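PDB 6UKF: HhaI Restriction Endonuclease from Haemophilus parahaemolyticus, which recognises and probably cleaves double-stranded DNA at GCGC sites, as a type II restriction endonuclease bound here to its cognate DNA. Local coordinates for residues E142-Y147 with F232-K237; C152-K157 with F226-I231; G160-N165 with V219-N224. All blocks are in the same frame, centred on the assembly; numbering follows the deposited sequence. Where two conformers were deposited one is given.

Interaction 1: residues E142-Y147 with F232-K237. With PO4 (phosphate ion), chain Q.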
# COMPACT_ATOMS: atom_id res chain seq x y z
N GLU A 142 8.55 -7.94 15.62
CA GLU A 142 8.87 -9.33 15.92
C GLU A 142 7.69 -10.12 16.48
O GLU A 142 7.76 -11.35 16.50
CB GLU A 142 10.05 -9.41 16.89
CG GLU A 142 9.85 -8.68 18.20
CD GLU A 142 10.45 -7.29 18.20
OE1 GLU A 142 10.80 -6.80 19.30
OE2 GLU A 142 10.56 -6.65 17.13
N HIS A 143 6.61 -9.46 16.91
CA HIS A 143 5.45 -10.14 17.46
C HIS A 143 4.22 -10.03 16.57
O HIS A 143 3.09 -10.25 17.04
CB HIS A 143 5.14 -9.63 18.87
CG HIS A 143 6.15 -10.06 19.88
ND1 HIS A 143 6.03 -9.76 21.22
CD2 HIS A 143 7.29 -10.79 19.76
CE1 HIS A 143 7.06 -10.27 21.88
NE2 HIS A 143 7.84 -10.90 21.01
N PHE A 144 4.42 -9.75 15.28
CA PHE A 144 3.32 -9.49 14.36
C PHE A 144 2.24 -10.56 14.41
O PHE A 144 1.04 -10.24 14.37
CB PHE A 144 3.90 -9.40 12.94
CG PHE A 144 2.96 -8.81 11.93
CD1 PHE A 144 2.94 -7.45 11.71
CD2 PHE A 144 2.12 -9.62 11.20
CE1 PHE A 144 2.08 -6.90 10.78
CE2 PHE A 144 1.26 -9.08 10.27
CZ PHE A 144 1.24 -7.71 10.06
N GLU A 145 2.63 -11.84 14.48
CA GLU A 145 1.65 -12.91 14.35
C GLU A 145 0.67 -12.96 15.51
O GLU A 145 -0.38 -13.59 15.38
CB GLU A 145 2.36 -14.27 14.19
CG GLU A 145 2.98 -14.84 15.47
CD GLU A 145 4.32 -14.21 15.83
OE1 GLU A 145 4.72 -13.29 15.20
OE2 GLU A 145 4.99 -14.73 16.86
N HIS A 146 0.99 -12.33 16.63
CA HIS A 146 0.08 -12.30 17.77
C HIS A 146 -1.06 -11.31 17.58
O HIS A 146 -1.99 -11.31 18.39
CB HIS A 146 0.85 -11.98 19.04
CG HIS A 146 1.88 -13.00 19.39
ND1 HIS A 146 1.55 -14.29 19.77
CD2 HIS A 146 3.24 -12.94 19.41
CE1 HIS A 146 2.66 -14.97 20.01
NE2 HIS A 146 3.69 -14.17 19.80
N TYR A 147 -1.01 -10.50 16.54
CA TYR A 147 -1.97 -9.42 16.34
C TYR A 147 -2.78 -9.56 15.06
O TYR A 147 -3.96 -9.20 15.05
CB TYR A 147 -1.24 -8.08 16.32
CG TYR A 147 -0.61 -7.78 17.65
CD1 TYR A 147 0.67 -8.21 17.95
CD2 TYR A 147 -1.31 -7.09 18.63
CE1 TYR A 147 1.25 -7.95 19.18
CE2 TYR A 147 -0.75 -6.83 19.86
CZ TYR A 147 0.53 -7.26 20.13
OH TYR A 147 1.09 -6.99 21.36
N PHE A 232 0.00 -9.21 0.29
CA PHE A 232 -0.41 -9.74 1.58
C PHE A 232 -1.58 -8.95 2.14
O PHE A 232 -1.62 -7.72 2.05
CB PHE A 232 0.77 -9.70 2.54
CG PHE A 232 1.94 -10.51 2.08
CD1 PHE A 232 2.94 -9.94 1.32
CD2 PHE A 232 1.99 -11.87 2.34
CE1 PHE A 232 4.00 -10.70 0.86
CE2 PHE A 232 3.05 -12.63 1.88
CZ PHE A 232 4.06 -12.05 1.14
N SER A 233 -2.54 -9.67 2.70
CA SER A 233 -3.68 -9.08 3.38
C SER A 233 -3.63 -9.48 4.85
O SER A 233 -3.23 -10.60 5.18
CB SER A 233 -4.99 -9.55 2.76
OG SER A 233 -5.15 -9.01 1.47
N ILE A 234 -4.02 -8.56 5.72
CA ILE A 234 -3.99 -8.79 7.15
C ILE A 234 -5.33 -8.41 7.75
O ILE A 234 -6.00 -7.48 7.29
CB ILE A 234 -2.82 -8.05 7.84
CG1 ILE A 234 -2.99 -6.53 7.76
CG2 ILE A 234 -1.50 -8.48 7.21
CD1 ILE A 234 -1.90 -5.76 8.48
N SER A 235 -5.72 -9.15 8.79
CA SER A 235 -6.95 -8.88 9.52
C SER A 235 -6.65 -8.96 11.01
O SER A 235 -6.14 -9.98 11.48
CB SER A 235 -8.03 -9.90 9.14
OG SER A 235 -9.27 -9.56 9.74
N LEU A 236 -6.97 -7.90 11.73
CA LEU A 236 -6.69 -7.84 13.16
C LEU A 236 -7.43 -8.97 13.88
O LEU A 236 -8.62 -9.20 13.65
CB LEU A 236 -7.12 -6.48 13.70
CG LEU A 236 -6.71 -6.13 15.13
CD1 LEU A 236 -5.20 -6.13 15.30
CD2 LEU A 236 -7.27 -4.77 15.51
N LYS A 237 -6.71 -9.67 14.75
CA LYS A 237 -7.30 -10.77 15.50
C LYS A 237 -8.30 -10.26 16.53
O LYS A 237 -8.16 -9.18 17.09
CB LYS A 237 -6.21 -11.56 16.22
CG LYS A 237 -5.32 -12.36 15.30
CD LYS A 237 -4.23 -13.07 16.07
CE LYS A 237 -3.57 -14.15 15.23
NZ LYS A 237 -2.61 -14.95 16.02
P PO4 Q . -1.36 -16.16 19.08
O1 PO4 Q . -2.80 -15.91 18.70
O2 PO4 Q . -1.23 -17.56 19.64
O3 PO4 Q . -0.48 -16.02 17.87
O4 PO4 Q . -0.93 -15.16 20.13
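Phe144, Glu145 and Tyr147 meet Ile234, Leu236 and Lys237 where the loop joining strands 136-140 and 148-156 caps one end of the antiparallel sheet in which 148-156 and 228-236 are neighbours. The loop makes two overlapping turns, each closed by a bond to the carbonyl three residues back, His146 N to His143 O and Tyr147 N to Phe144 O. The ring of Phe144, its CG anti to the backbone N (chi1 -166°), reaches across to Ile234 at about a right angle. Its CZ lies 4.0 Å from Ile234 CD1, which sits at the ring's edge; Phe129 and Phe148 also pack on it. Glu145 O takes a 2.7 Å hydrogen bond from Lys237 NZ, at the end of an extended side chain, while the carboxylate pairs with Lys118. The ND1-H of His146 points almost straight at O4 of a phosphate ion, 2.7 Å from ND1, and Lys237 NZ bonds O1 of that ion at 2.9 Å, so this probable crystallisation phosphate bridges the segments. The hydroxyl of Tyr147 is hydrogen-bonded to Asp248 of helix 242-255. Tyr147 O accepts Lys237 N at 2.8 Å, almost straight (173°), and Leu236 CD1 lies 3.3 Å from that oxygen.

Interaction 2: residues C152-K157 with F226-I231. With nucleotides of chain C; nucleotides of chain B.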
# COMPACT_ATOMS: atom_id res chain seq x y z
N CYS A 152 -2.23 -14.48 1.59
CA CYS A 152 -1.37 -14.08 0.48
C CYS A 152 -2.03 -14.50 -0.82
O CYS A 152 -2.48 -15.64 -0.95
CB CYS A 152 -0.00 -14.75 0.63
SG CYS A 152 1.15 -14.44 -0.70
N THR A 153 -2.09 -13.58 -1.78
CA THR A 153 -2.67 -13.87 -3.08
C THR A 153 -1.78 -13.31 -4.18
O THR A 153 -0.97 -12.41 -3.96
CB THR A 153 -4.10 -13.33 -3.21
OG1 THR A 153 -4.76 -13.99 -4.30
CG2 THR A 153 -4.10 -11.82 -3.45
N TYR A 154 -1.94 -13.88 -5.37
CA TYR A 154 -1.27 -13.41 -6.58
C TYR A 154 -2.36 -12.85 -7.49
O TYR A 154 -3.25 -13.59 -7.91
CB TYR A 154 -0.55 -14.57 -7.26
CG TYR A 154 0.27 -14.20 -8.48
CD1 TYR A 154 1.24 -13.21 -8.44
CD2 TYR A 154 0.09 -14.88 -9.68
CE1 TYR A 154 1.99 -12.90 -9.56
CE2 TYR A 154 0.84 -14.58 -10.79
CZ TYR A 154 1.78 -13.59 -10.74
OH TYR A 154 2.52 -13.31 -11.86
N ARG A 155 -2.31 -11.55 -7.75
CA ARG A 155 -3.37 -10.91 -8.53
C ARG A 155 -2.81 -9.79 -9.37
O ARG A 155 -1.82 -9.14 -9.01
CB ARG A 155 -4.49 -10.36 -7.63
CG ARG A 155 -4.13 -9.16 -6.75
CD ARG A 155 -5.34 -8.77 -5.92
NE ARG A 155 -5.09 -7.71 -4.94
CZ ARG A 155 -5.29 -6.41 -5.15
NH1 ARG A 155 -5.75 -5.98 -6.32
NH2 ARG A 155 -5.04 -5.54 -4.19
N ILE A 156 -3.46 -9.56 -10.51
CA ILE A 156 -3.20 -8.37 -11.30
C ILE A 156 -3.57 -7.15 -10.48
O ILE A 156 -4.69 -7.05 -9.96
CB ILE A 156 -4.04 -8.40 -12.59
CG1 ILE A 156 -3.63 -9.58 -13.48
CG2 ILE A 156 -3.92 -7.08 -13.34
CD1 ILE A 156 -4.57 -9.81 -14.64
N LYS A 157 -2.65 -6.21 -10.35
CA LYS A 157 -2.97 -4.90 -9.79
C LYS A 157 -2.46 -3.84 -10.75
O LYS A 157 -1.25 -3.59 -10.86
CB LYS A 157 -2.41 -4.71 -8.38
CG LYS A 157 -2.83 -3.37 -7.77
CD LYS A 157 -2.74 -3.34 -6.25
CE LYS A 157 -1.32 -3.60 -5.74
NZ LYS A 157 -0.36 -2.52 -6.11
N PHE A 226 -0.59 -3.63 -16.34
CA PHE A 226 -1.46 -4.58 -15.66
C PHE A 226 -0.68 -5.81 -15.21
O PHE A 226 -1.03 -6.95 -15.51
CB PHE A 226 -2.64 -5.01 -16.54
CG PHE A 226 -3.63 -3.93 -16.81
CD1 PHE A 226 -4.77 -3.80 -16.02
CD2 PHE A 226 -3.44 -3.04 -17.85
CE1 PHE A 226 -5.69 -2.81 -16.27
CE2 PHE A 226 -4.37 -2.04 -18.11
CZ PHE A 226 -5.49 -1.93 -17.31
N ASN A 227 0.43 -5.58 -14.51
CA ASN A 227 1.23 -6.70 -14.03
C ASN A 227 0.63 -7.27 -12.74
O ASN A 227 -0.25 -6.68 -12.12
CB ASN A 227 2.68 -6.27 -13.83
CG ASN A 227 3.40 -6.01 -15.15
OD1 ASN A 227 2.98 -6.52 -16.19
ND2 ASN A 227 4.46 -5.22 -15.11
N ALA A 228 1.12 -8.45 -12.36
CA ALA A 228 0.58 -9.20 -11.24
C ALA A 228 1.60 -9.27 -10.12
O ALA A 228 2.80 -9.44 -10.35
CB ALA A 228 0.20 -10.62 -11.68
N ASN A 229 1.09 -9.14 -8.90
CA ASN A 229 1.95 -9.14 -7.71
C ASN A 229 1.44 -10.11 -6.66
O ASN A 229 0.22 -10.31 -6.52
CB ASN A 229 2.06 -7.74 -7.09
CG ASN A 229 0.77 -6.93 -7.12
OD1 ASN A 229 0.77 -5.77 -7.54
ND2 ASN A 229 -0.33 -7.52 -6.67
N VAL A 230 2.39 -10.75 -5.99
CA VAL A 230 2.10 -11.36 -4.70
C VAL A 230 1.85 -10.23 -3.72
O VAL A 230 2.62 -9.26 -3.67
CB VAL A 230 3.29 -12.22 -4.26
CG1 VAL A 230 3.08 -12.75 -2.86
CG2 VAL A 230 3.51 -13.36 -5.25
N ILE A 231 0.75 -10.31 -2.98
CA ILE A 231 0.36 -9.21 -2.10
C ILE A 231 -0.31 -9.80 -0.86
O ILE A 231 -1.07 -10.77 -0.94
CB ILE A 231 -0.52 -8.19 -2.86
CG1 ILE A 231 -0.91 -7.03 -1.94
CG2 ILE A 231 -1.75 -8.86 -3.46
CD1 ILE A 231 -1.34 -5.80 -2.70
P DT C 4 -12.90 -8.39 -10.28
OP1 DT C 4 -13.76 -8.07 -11.43
OP2 DT C 4 -11.92 -9.50 -10.37
O5' DT C 4 -12.12 -7.07 -9.87
C5' DT C 4 -12.86 -5.89 -9.64
C4' DT C 4 -11.96 -4.79 -9.16
O4' DT C 4 -11.60 -5.02 -7.80
C3' DT C 4 -10.64 -4.65 -9.92
O3' DT C 4 -10.81 -3.61 -10.90
C2' DT C 4 -9.59 -4.33 -8.84
C1' DT C 4 -10.38 -4.37 -7.53
N1 DT C 4 -9.76 -5.10 -6.40
C2 DT C 4 -9.40 -4.42 -5.27
O2 DT C 4 -9.52 -3.21 -5.15
N3 DT C 4 -8.87 -5.19 -4.27
C4 DT C 4 -8.69 -6.56 -4.28
O4 DT C 4 -8.21 -7.16 -3.33
C5 DT C 4 -9.11 -7.22 -5.49
C7 DT C 4 -8.97 -8.70 -5.62
C6 DT C 4 -9.63 -6.48 -6.47
P DG C 5 -9.63 -3.15 -11.88
OP1 DG C 5 -10.29 -2.66 -13.11
OP2 DG C 5 -8.59 -4.19 -11.97
O5' DG C 5 -9.05 -1.87 -11.14
C5' DG C 5 -9.90 -0.78 -10.83
C4' DG C 5 -9.09 0.29 -10.14
O4' DG C 5 -8.73 -0.17 -8.80
C3' DG C 5 -7.77 0.60 -10.84
O3' DG C 5 -7.45 1.97 -10.73
C2' DG C 5 -6.78 -0.27 -10.06
C1' DG C 5 -7.33 -0.07 -8.65
N9 DG C 5 -6.86 -1.01 -7.67
C8 DG C 5 -6.73 -2.37 -7.78
N7 DG C 5 -6.24 -2.93 -6.70
C5 DG C 5 -6.04 -1.86 -5.83
C6 DG C 5 -5.52 -1.84 -4.51
O6 DG C 5 -5.13 -2.78 -3.82
N1 DG C 5 -5.48 -0.54 -4.00
C2 DG C 5 -5.88 0.58 -4.68
N2 DG C 5 -5.76 1.75 -4.02
N3 DG C 5 -6.36 0.57 -5.91
C4 DG C 5 -6.41 -0.68 -6.42
P DG B 8 4.64 -1.11 0.18
OP1 DG B 8 5.47 -1.03 1.40
OP2 DG B 8 3.88 -2.34 -0.12
O5' DG B 8 3.63 0.12 0.23
C5' DG B 8 4.13 1.41 0.57
C4' DG B 8 3.05 2.45 0.46
O4' DG B 8 2.68 2.64 -0.92
C3' DG B 8 1.76 2.10 1.17
O3' DG B 8 1.83 2.47 2.51
C2' DG B 8 0.71 2.89 0.41
C1' DG B 8 1.27 2.88 -1.00
N9 DG B 8 0.72 1.87 -1.90
C8 DG B 8 1.21 0.61 -2.15
N7 DG B 8 0.53 -0.04 -3.05
C5 DG B 8 -0.46 0.85 -3.44
C6 DG B 8 -1.49 0.71 -4.40
O6 DG B 8 -1.74 -0.26 -5.13
N1 DG B 8 -2.27 1.86 -4.49
C2 DG B 8 -2.08 2.99 -3.74
N2 DG B 8 -2.94 4.00 -3.96
N3 DG B 8 -1.12 3.13 -2.84
C4 DG B 8 -0.35 2.03 -2.75
O HOH W 1 0.88 -3.22 -12.66
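Arg155 and Asn229 form a hydrogen-bonded pair in an antiparallel ladder, their side chains lying side by side on the face that meets the DNA, with guanidinium and amide planes 85° apart. Arg155 CG takes the crowded position between backbone N and carbonyl carbon (chi1 69°), and the chain then runs extended to NE. The guanidinium grips one guanine twice: NH1 gives a nearly straight bond (178°) to N7 of DG5 of chain C at 3.1 Å, and NH2 bonds its O6 at 2.8 Å. Such a bidentate grip is the classic major-groove reading of guanine; Gln53 OE1, a second-shell partner, also holds NH2. C4 of DT4 of chain C lies 3.5 Å above one guanidinium face, over its centre, while Ile231 CG2 approaches NE to 3.8 Å. Lys157, bent at chi3 and chi4, passes across Asn229, with CE 3.5 Å from OD1, and brings NZ within 2.8 Å of O6 of DG8 of chain B; Gln56 also holds NZ. On the other face, Tyr154 CZ rests 3.5 Å from Ala228 CB, beside Val230, where Cys152 SG also reaches CG1 of Val230 at 3.4 Å. Thr153, paired with Ile231, belongs with Ser151 to the calcium site. Strands 148-156 and 228-236 are neighbours within an antiparallel sheet: strand 51-62 flanks the latter, 104-105 flanks the former, and Met89 of helix 80-91 touches Tyr154 and Val230.

Interaction 3: residues G160-N165 with V219-N224. With EDO (1,2-ethanediol), chain M; EDO (1,2-ethanediol), chain H; nucleotides of chain C; nucleotides of chain B.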
# COMPACT_ATOMS: atom_id res chain seq x y z
N GLY A 160 -0.63 2.76 -11.09
CA GLY A 160 -1.34 3.96 -10.69
C GLY A 160 -1.36 5.04 -11.76
O GLY A 160 -0.84 4.90 -12.86
N SER A 161 -1.97 6.16 -11.38
CA SER A 161 -2.21 7.25 -12.30
C SER A 161 -1.06 8.25 -12.26
O SER A 161 -0.11 8.11 -11.49
CB SER A 161 -3.51 7.95 -11.91
OG SER A 161 -3.40 8.50 -10.61
N ARG A 162 -1.14 9.26 -13.12
CA ARG A 162 -0.22 10.38 -13.10
C ARG A 162 -1.01 11.65 -13.39
O ARG A 162 -2.09 11.61 -13.99
CB ARG A 162 0.93 10.21 -14.11
CG ARG A 162 0.49 9.98 -15.55
CD ARG A 162 1.57 9.23 -16.31
NE ARG A 162 1.20 8.99 -17.70
CZ ARG A 162 1.42 9.84 -18.70
NH1 ARG A 162 2.01 11.01 -18.47
NH2 ARG A 162 1.05 9.52 -19.93
N HIS A 163 -0.48 12.78 -12.94
CA HIS A 163 -1.16 14.05 -13.17
C HIS A 163 -1.21 14.36 -14.66
O HIS A 163 -0.26 14.07 -15.40
CB HIS A 163 -0.41 15.18 -12.48
CG HIS A 163 -0.51 15.16 -10.99
ND1 HIS A 163 -0.08 16.20 -10.20
CD2 HIS A 163 -1.00 14.22 -10.14
CE1 HIS A 163 -0.30 15.90 -8.93
NE2 HIS A 163 -0.85 14.71 -8.87
N LEU A 164 -2.32 14.95 -15.10
CA LEU A 164 -2.34 15.57 -16.41
C LEU A 164 -1.15 16.51 -16.54
O LEU A 164 -0.80 17.22 -15.60
CB LEU A 164 -3.64 16.35 -16.58
CG LEU A 164 -3.85 17.03 -17.94
CD1 LEU A 164 -4.15 16.00 -19.01
CD2 LEU A 164 -4.97 18.06 -17.85
N ASN A 165 -0.52 16.50 -17.71
CA ASN A 165 0.65 17.32 -17.97
C ASN A 165 0.43 18.14 -19.24
O ASN A 165 -0.53 17.92 -19.98
CB ASN A 165 1.93 16.47 -18.07
CG ASN A 165 1.78 15.31 -19.04
OD1 ASN A 165 1.16 15.44 -20.10
ND2 ASN A 165 2.35 14.17 -18.67
N VAL A 219 -7.11 16.45 -12.93
CA VAL A 219 -7.22 15.47 -14.00
C VAL A 219 -6.03 14.52 -13.89
O VAL A 219 -4.89 14.96 -13.73
CB VAL A 219 -7.27 16.14 -15.38
CG1 VAL A 219 -7.47 15.10 -16.47
CG2 VAL A 219 -8.38 17.18 -15.41
N LYS A 220 -6.31 13.22 -13.99
CA LYS A 220 -5.29 12.20 -13.92
C LYS A 220 -5.32 11.37 -15.20
O LYS A 220 -6.36 11.23 -15.85
CB LYS A 220 -5.49 11.28 -12.72
CG LYS A 220 -5.50 12.00 -11.38
CD LYS A 220 -6.92 12.37 -10.96
CE LYS A 220 -6.91 13.33 -9.78
NZ LYS A 220 -6.36 12.71 -8.54
N ILE A 221 -4.15 10.84 -15.56
CA ILE A 221 -4.02 9.90 -16.66
C ILE A 221 -3.82 8.52 -16.04
O ILE A 221 -2.88 8.32 -15.25
CB ILE A 221 -2.83 10.26 -17.57
CG1 ILE A 221 -2.98 11.68 -18.11
CG2 ILE A 221 -2.73 9.25 -18.71
CD1 ILE A 221 -1.70 12.22 -18.72
N LEU A 222 -4.69 7.58 -16.37
CA LEU A 222 -4.62 6.25 -15.79
C LEU A 222 -3.57 5.41 -16.53
O LEU A 222 -3.20 5.69 -17.67
CB LEU A 222 -5.99 5.58 -15.83
CG LEU A 222 -7.11 6.39 -15.17
CD1 LEU A 222 -8.43 5.63 -15.19
CD2 LEU A 222 -6.74 6.77 -13.74
N SER A 223 -3.11 4.37 -15.85
CA SER A 223 -2.04 3.53 -16.36
C SER A 223 -2.55 2.56 -17.42
O SER A 223 -3.75 2.30 -17.55
CB SER A 223 -1.45 2.71 -15.21
OG SER A 223 -0.38 1.89 -15.66
N ASN A 224 -1.60 2.02 -18.19
CA ASN A 224 -1.86 0.91 -19.09
C ASN A 224 -1.07 -0.33 -18.68
O ASN A 224 -0.98 -1.28 -19.47
CB ASN A 224 -1.52 1.30 -20.54
CG ASN A 224 -2.43 2.38 -21.08
OD1 ASN A 224 -3.64 2.39 -20.83
ND2 ASN A 224 -1.86 3.32 -21.84
C1 EDO M . 0.88 11.33 -9.85
O1 EDO M . 0.31 11.42 -8.54
C2 EDO M . 1.70 12.58 -10.15
O2 EDO M . 2.07 12.57 -11.53
C1 EDO H . -3.07 17.69 -12.50
O1 EDO H . -3.56 16.48 -11.91
C2 EDO H . -4.07 18.81 -12.26
O2 EDO H . -5.26 18.57 -13.02
P DG C 7 -6.36 9.03 -8.51
OP1 DG C 7 -7.31 10.09 -8.09
OP2 DG C 7 -5.75 9.09 -9.85
O5' DG C 7 -5.19 8.95 -7.42
C5' DG C 7 -5.51 9.05 -6.03
C4' DG C 7 -4.29 9.39 -5.19
O4' DG C 7 -3.46 8.20 -5.03
C3' DG C 7 -3.36 10.45 -5.77
O3' DG C 7 -2.75 11.18 -4.68
C2' DG C 7 -2.36 9.63 -6.58
C1' DG C 7 -2.24 8.36 -5.75
N9 DG C 7 -2.04 7.14 -6.52
C8 DG C 7 -2.69 6.77 -7.67
N7 DG C 7 -2.33 5.61 -8.13
C5 DG C 7 -1.38 5.17 -7.21
C6 DG C 7 -0.63 3.97 -7.18
O6 DG C 7 -0.67 3.02 -7.98
N1 DG C 7 0.22 3.92 -6.08
C2 DG C 7 0.33 4.90 -5.13
N2 DG C 7 1.21 4.68 -4.14
N3 DG C 7 -0.36 6.03 -5.15
C4 DG C 7 -1.20 6.09 -6.21
P DC B 3 3.62 11.41 -21.47
OP1 DC B 3 3.13 11.39 -22.87
OP2 DC B 3 2.77 11.98 -20.41
O5' DC B 3 4.04 9.92 -21.08
C5' DC B 3 4.98 9.21 -21.88
C4' DC B 3 5.48 7.97 -21.16
O4' DC B 3 6.34 8.36 -20.06
C3' DC B 3 4.37 7.11 -20.56
O3' DC B 3 4.45 5.78 -21.08
C2' DC B 3 4.61 7.17 -19.04
C1' DC B 3 6.09 7.53 -18.96
N1 DC B 3 6.49 8.26 -17.72
C2 DC B 3 7.56 7.78 -16.95
O2 DC B 3 8.15 6.75 -17.31
N3 DC B 3 7.91 8.45 -15.83
C4 DC B 3 7.25 9.56 -15.48
N4 DC B 3 7.64 10.19 -14.37
C5 DC B 3 6.17 10.06 -16.25
C6 DC B 3 5.82 9.39 -17.35
O HOH W 2 -0.77 6.71 -15.51
O HOH W 3 0.01 5.94 -18.72
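Arg162 and Ile221 join the two segments through a pair of backbone hydrogen bonds, Arg162 N to Ile221 O at 2.9 Å and Ile221 N to Arg162 O at 2.7 Å. Leu164 N to Val219 O extends this short antiparallel ladder. Van der Waals contacts follow the same register. Ile221 CD1 lies 3.8 Å above one face of the Arg162 guanidinium plane, toward its rim, and C2' of DC3 of chain B lies over the opposite face, also toward the rim; the apolar Leu164 and Val219 run side by side, CB to CB 3.8 Å. Ser161 CB touches Leu222 CD2. Polar contacts to DNA come from both segments. Ser161 OG, set between backbone N and carbonyl carbon (chi1 62°), gives a short 2.5 Å bond to OP2 of DG7 of chain C; less surely, in one of two conformers, Lys220 NZ is hydrogen-bonded to OP1. Gly160 CA approaches O6 of DG7 to 2.9 Å, and its N-H is hydrogen-bonded to O6 of another guanine, a base-reading contact. Strand 162-163 edges a four-stranded antiparallel sheet next to 217-221, whose other neighbour is 207-212; Phe208 of that strand packs on Leu164 and Ile221, and Phe172 of helix 169-179 on Leu164 and Val219.

How the interactions relate
The three contacts nest along the chain: interaction 1 closes the widest loop, interaction 2 lies inside it, and interaction 3 inside both. Interactions 1 and 2 share strand 228-236, have centres 20 Å apart and touch where Phe232 CE2 meets Cys152 SG at 3.7 Å. Both reach the five-stranded antiparallel sheet that also carries the calcium-binding Ser151 and Thr153. Interaction 3 stands in a separate four-stranded sheet, its centre 21 Å from that of interaction 2 and 34 Å from that of interaction 1. Two short chain connections, 157-161 and 222-227, link these sheets. Interactions 2 and 3 both engage the DNA, whereas interaction 1 lies across the chain's centre from interaction 3, its nearest atom about 5 Å from the DNA.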